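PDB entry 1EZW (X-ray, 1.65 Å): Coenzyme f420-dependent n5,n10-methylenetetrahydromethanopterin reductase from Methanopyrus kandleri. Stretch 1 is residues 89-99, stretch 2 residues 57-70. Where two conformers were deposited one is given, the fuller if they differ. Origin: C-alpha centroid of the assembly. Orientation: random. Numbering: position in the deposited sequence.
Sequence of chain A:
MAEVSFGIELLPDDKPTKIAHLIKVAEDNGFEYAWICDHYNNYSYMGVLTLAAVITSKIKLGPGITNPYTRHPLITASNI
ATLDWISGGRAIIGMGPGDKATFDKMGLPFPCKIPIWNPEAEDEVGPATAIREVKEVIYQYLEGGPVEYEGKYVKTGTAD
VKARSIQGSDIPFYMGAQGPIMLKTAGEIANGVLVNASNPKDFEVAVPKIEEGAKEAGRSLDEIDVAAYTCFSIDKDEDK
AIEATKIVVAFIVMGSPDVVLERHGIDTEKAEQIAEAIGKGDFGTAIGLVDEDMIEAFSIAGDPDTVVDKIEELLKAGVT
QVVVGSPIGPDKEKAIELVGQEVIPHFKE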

# COMPACT_ATOMS: atom_id res chain seq x y z
N GLY A 89 2.38 11.07 10.42
CA GLY A 89 3.13 12.17 11.02
C GLY A 89 4.62 12.16 10.81
O GLY A 89 5.38 12.53 11.75
N ARG A 90 5.03 11.80 9.59
CA ARG A 90 6.44 11.71 9.24
C ARG A 90 6.92 12.68 8.16
O ARG A 90 8.04 12.55 7.68
CB ARG A 90 6.79 10.27 8.78
CG ARG A 90 6.77 9.30 9.94
CD ARG A 90 7.14 7.92 9.45
NE ARG A 90 6.10 7.30 8.61
CZ ARG A 90 6.37 6.62 7.49
NH1 ARG A 90 5.38 6.07 6.79
NH2 ARG A 90 7.61 6.56 7.03
N ALA A 91 6.08 13.63 7.77
CA ALA A 91 6.49 14.54 6.73
C ALA A 91 7.56 15.54 7.15
O ALA A 91 7.62 15.93 8.32
CB ALA A 91 5.27 15.32 6.20
N ILE A 92 8.34 15.94 6.17
CA ILE A 92 9.35 17.00 6.33
C ILE A 92 9.24 17.86 5.08
O ILE A 92 8.80 17.40 4.01
CB ILE A 92 10.79 16.44 6.49
CG1 ILE A 92 11.18 15.62 5.26
CG2 ILE A 92 10.88 15.66 7.79
CD1 ILE A 92 12.51 14.81 5.38
N ILE A 93 9.65 19.13 5.17
CA ILE A 93 9.59 19.99 3.99
C ILE A 93 11.02 20.43 3.62
O ILE A 93 11.75 20.86 4.51
CB ILE A 93 8.83 21.30 4.32
CG1 ILE A 93 7.38 20.99 4.69
CG2 ILE A 93 8.92 22.27 3.11
CD1 ILE A 93 6.68 22.17 5.42
N GLY A 94 11.39 20.30 2.33
CA GLY A 94 12.66 20.79 1.81
C GLY A 94 12.25 21.89 0.82
O GLY A 94 11.59 21.60 -0.16
N MET A 95 12.63 23.15 1.05
CA MET A 95 12.19 24.22 0.15
C MET A 95 13.40 25.01 -0.35
O MET A 95 14.25 25.38 0.43
CB MET A 95 11.27 25.16 0.95
CG MET A 95 10.74 26.35 0.16
SD MET A 95 9.64 25.88 -1.19
CE MET A 95 8.30 25.17 -0.27
N GLY A 96 13.47 25.22 -1.65
CA GLY A 96 14.56 25.99 -2.24
C GLY A 96 14.02 26.96 -3.26
O GLY A 96 12.81 27.08 -3.44
N PRO A 97 14.88 27.65 -3.98
CA PRO A 97 14.49 28.64 -4.99
C PRO A 97 14.30 28.16 -6.40
O PRO A 97 14.18 28.98 -7.32
CB PRO A 97 15.65 29.63 -4.90
CG PRO A 97 16.83 28.68 -4.86
CD PRO A 97 16.35 27.60 -3.81
N GLY A 98 14.26 26.85 -6.61
CA GLY A 98 14.18 26.34 -7.97
C GLY A 98 15.62 26.03 -8.38
O GLY A 98 16.53 26.16 -7.56
N ASP A 99 15.86 25.60 -9.62
CA ASP A 99 17.21 25.31 -10.07
C ASP A 99 17.28 25.69 -11.52
O ASP A 99 16.31 25.53 -12.26
CB ASP A 99 17.60 23.83 -9.82
CG ASP A 99 16.71 22.85 -10.57
OD1 ASP A 99 17.17 22.29 -11.58
OD2 ASP A 99 15.54 22.67 -10.14
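Stretch 2, residues 57-70: SKIKLGPGITNPYT

Stretch 2 runs alongside stretch 1 in the same direction, R90 lying near K60 and G96 near N67. The pairing is parallel and comes in two short ladders. A91 bridges L61 (CA-CA 5.0 Å) and M95 bridges T66 (CA-CA 5.0 Å), with the register shifted by one residue between them. Stretch 2 is extended through K60-P63, has a cis peptide bond before I65, and takes helical phi/psi angles at P68-T70.

G89 makes no contact. R90 has the largest area covered. Its side chain points toward stretch 2, and R90 NH2 donates a hydrogen bond to I59 O at 2.9 Å. S57 O and K58 N lie over one face of the guanidinium. The first ladder is held by L61 N to R90 O and I92 N to L61 O, both 2.9 Å. A91 itself turns its side chain away. I92 CG2 packs on K60 CB at 3.7 Å. I92 O has no hydrogen-bond partner, but G62 CA approaches it at 3.3 Å. A CB on G62 would clash with this oxygen.

I93 points away. G94 N lies 2.9 Å from P63 O. A CB on G94 would clash with P63 O, so the close approach depends on its absence. In the second ladder T66 N donates to G94 O at 2.8 Å, and G96 N donates to T66 O at 2.9 Å. The M95 side chain starts away but curls back, bringing M95 SD to 3.5 Å from N67 CA and 4.0 Å from P68 CD. G96 CA sits 3.6 Å from I65 CD1, where a CB would clash. G96 O meets P68 CD at 3.1 Å.

P97 O reaches the edge of the Y69 ring, 3.3 Å from Y69 CE1. One water joins G98 N (2.8 Å) to T66 O (3.0 Å). D99 makes no contact with stretch 2; its side chain caps the following helix.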

# COMPACT_ATOMS: atom_id res chain seq x y z
N SER A 57 7.53 2.88 7.79
CA SER A 57 6.84 3.26 9.03
C SER A 57 7.52 4.22 9.98
O SER A 57 6.89 4.69 10.93
CB SER A 57 6.47 2.00 9.82
OG SER A 57 5.39 1.37 9.11
N LYS A 58 8.80 4.46 9.79
CA LYS A 58 9.56 5.29 10.74
C LYS A 58 10.33 6.44 10.12
O LYS A 58 10.48 7.53 10.72
CB LYS A 58 10.60 4.41 11.47
CG LYS A 58 10.10 3.12 12.13
CD LYS A 58 11.35 2.32 12.68
CE LYS A 58 10.98 1.03 13.42
NZ LYS A 58 12.12 0.18 13.90
N ILE A 59 10.86 6.21 8.92
CA ILE A 59 11.70 7.24 8.33
C ILE A 59 10.89 8.50 7.97
O ILE A 59 9.73 8.40 7.55
CB ILE A 59 12.44 6.66 7.09
CG1 ILE A 59 13.59 7.56 6.69
CG2 ILE A 59 11.46 6.46 5.94
CD1 ILE A 59 14.52 6.84 5.65
N LYS A 60 11.49 9.67 8.18
CA LYS A 60 10.81 10.92 7.80
C LYS A 60 10.95 11.05 6.29
O LYS A 60 11.95 10.64 5.68
CB LYS A 60 11.39 12.09 8.58
CG LYS A 60 11.06 11.91 10.07
CD LYS A 60 11.66 13.01 10.98
CE LYS A 60 12.92 12.56 11.66
NZ LYS A 60 13.21 13.50 12.82
N LEU A 61 9.88 11.60 5.68
CA LEU A 61 9.68 11.70 4.22
C LEU A 61 9.32 13.08 3.70
O LEU A 61 8.43 13.70 4.26
CB LEU A 61 8.45 10.80 3.80
CG LEU A 61 8.29 9.40 3.20
CD1 LEU A 61 9.59 8.63 3.20
CD2 LEU A 61 7.19 8.64 3.97
N GLY A 62 9.99 13.57 2.67
CA GLY A 62 9.49 14.83 2.11
C GLY A 62 10.24 15.24 0.90
O GLY A 62 11.29 14.65 0.51
N PRO A 63 9.74 16.30 0.25
CA PRO A 63 10.39 16.80 -0.94
C PRO A 63 11.74 17.43 -0.57
O PRO A 63 11.80 18.19 0.38
CB PRO A 63 9.37 17.81 -1.49
CG PRO A 63 8.69 18.32 -0.26
CD PRO A 63 8.52 17.07 0.58
N GLY A 64 12.78 17.11 -1.34
CA GLY A 64 14.11 17.67 -1.10
C GLY A 64 14.76 17.92 -2.44
O GLY A 64 15.55 17.09 -2.92
N ILE A 65 14.50 19.08 -3.06
CA ILE A 65 13.69 20.15 -2.48
C ILE A 65 12.67 20.66 -3.47
O ILE A 65 12.84 20.52 -4.66
CB ILE A 65 14.56 21.35 -2.12
CG1 ILE A 65 15.41 21.70 -3.32
CG2 ILE A 65 15.44 21.04 -0.93
CD1 ILE A 65 16.28 23.00 -3.11
N THR A 66 11.59 21.25 -2.95
CA THR A 66 10.61 21.77 -3.87
C THR A 66 10.83 23.27 -3.96
O THR A 66 11.88 23.73 -3.56
CB THR A 66 9.18 21.34 -3.49
OG1 THR A 66 8.29 21.83 -4.51
CG2 THR A 66 8.77 21.85 -2.10
N ASN A 67 9.89 24.02 -4.51
CA ASN A 67 10.13 25.47 -4.68
C ASN A 67 8.83 26.25 -4.63
O ASN A 67 7.75 25.69 -4.68
CB ASN A 67 10.84 25.71 -6.04
CG ASN A 67 10.02 25.22 -7.22
OD1 ASN A 67 10.21 24.08 -7.72
ND2 ASN A 67 9.08 26.03 -7.66
N PRO A 68 8.92 27.57 -4.53
CA PRO A 68 7.70 28.42 -4.46
C PRO A 68 6.97 28.68 -5.76
O PRO A 68 5.86 29.22 -5.73
CB PRO A 68 8.25 29.79 -3.98
CG PRO A 68 9.64 29.45 -3.41
CD PRO A 68 10.15 28.38 -4.33
N TYR A 69 7.57 28.31 -6.88
CA TYR A 69 7.07 28.72 -8.19
C TYR A 69 6.23 27.83 -9.05
O TYR A 69 5.30 28.29 -9.69
CB TYR A 69 8.27 29.16 -9.05
CG TYR A 69 9.19 30.13 -8.32
CD1 TYR A 69 10.44 29.70 -7.86
CD2 TYR A 69 8.77 31.43 -8.00
CE1 TYR A 69 11.25 30.53 -7.09
CE2 TYR A 69 9.59 32.29 -7.20
CZ TYR A 69 10.83 31.81 -6.76
OH TYR A 69 11.68 32.61 -5.98
N THR A 70 6.59 26.55 -9.11
CA THR A 70 5.88 25.68 -10.03
C THR A 70 4.51 25.23 -9.54
O THR A 70 3.78 24.59 -10.30
CB THR A 70 6.71 24.45 -10.37
OG1 THR A 70 6.89 23.70 -9.16
CG2 THR A 70 8.13 24.87 -10.99
O HOH W 1 14.32 24.38 -5.20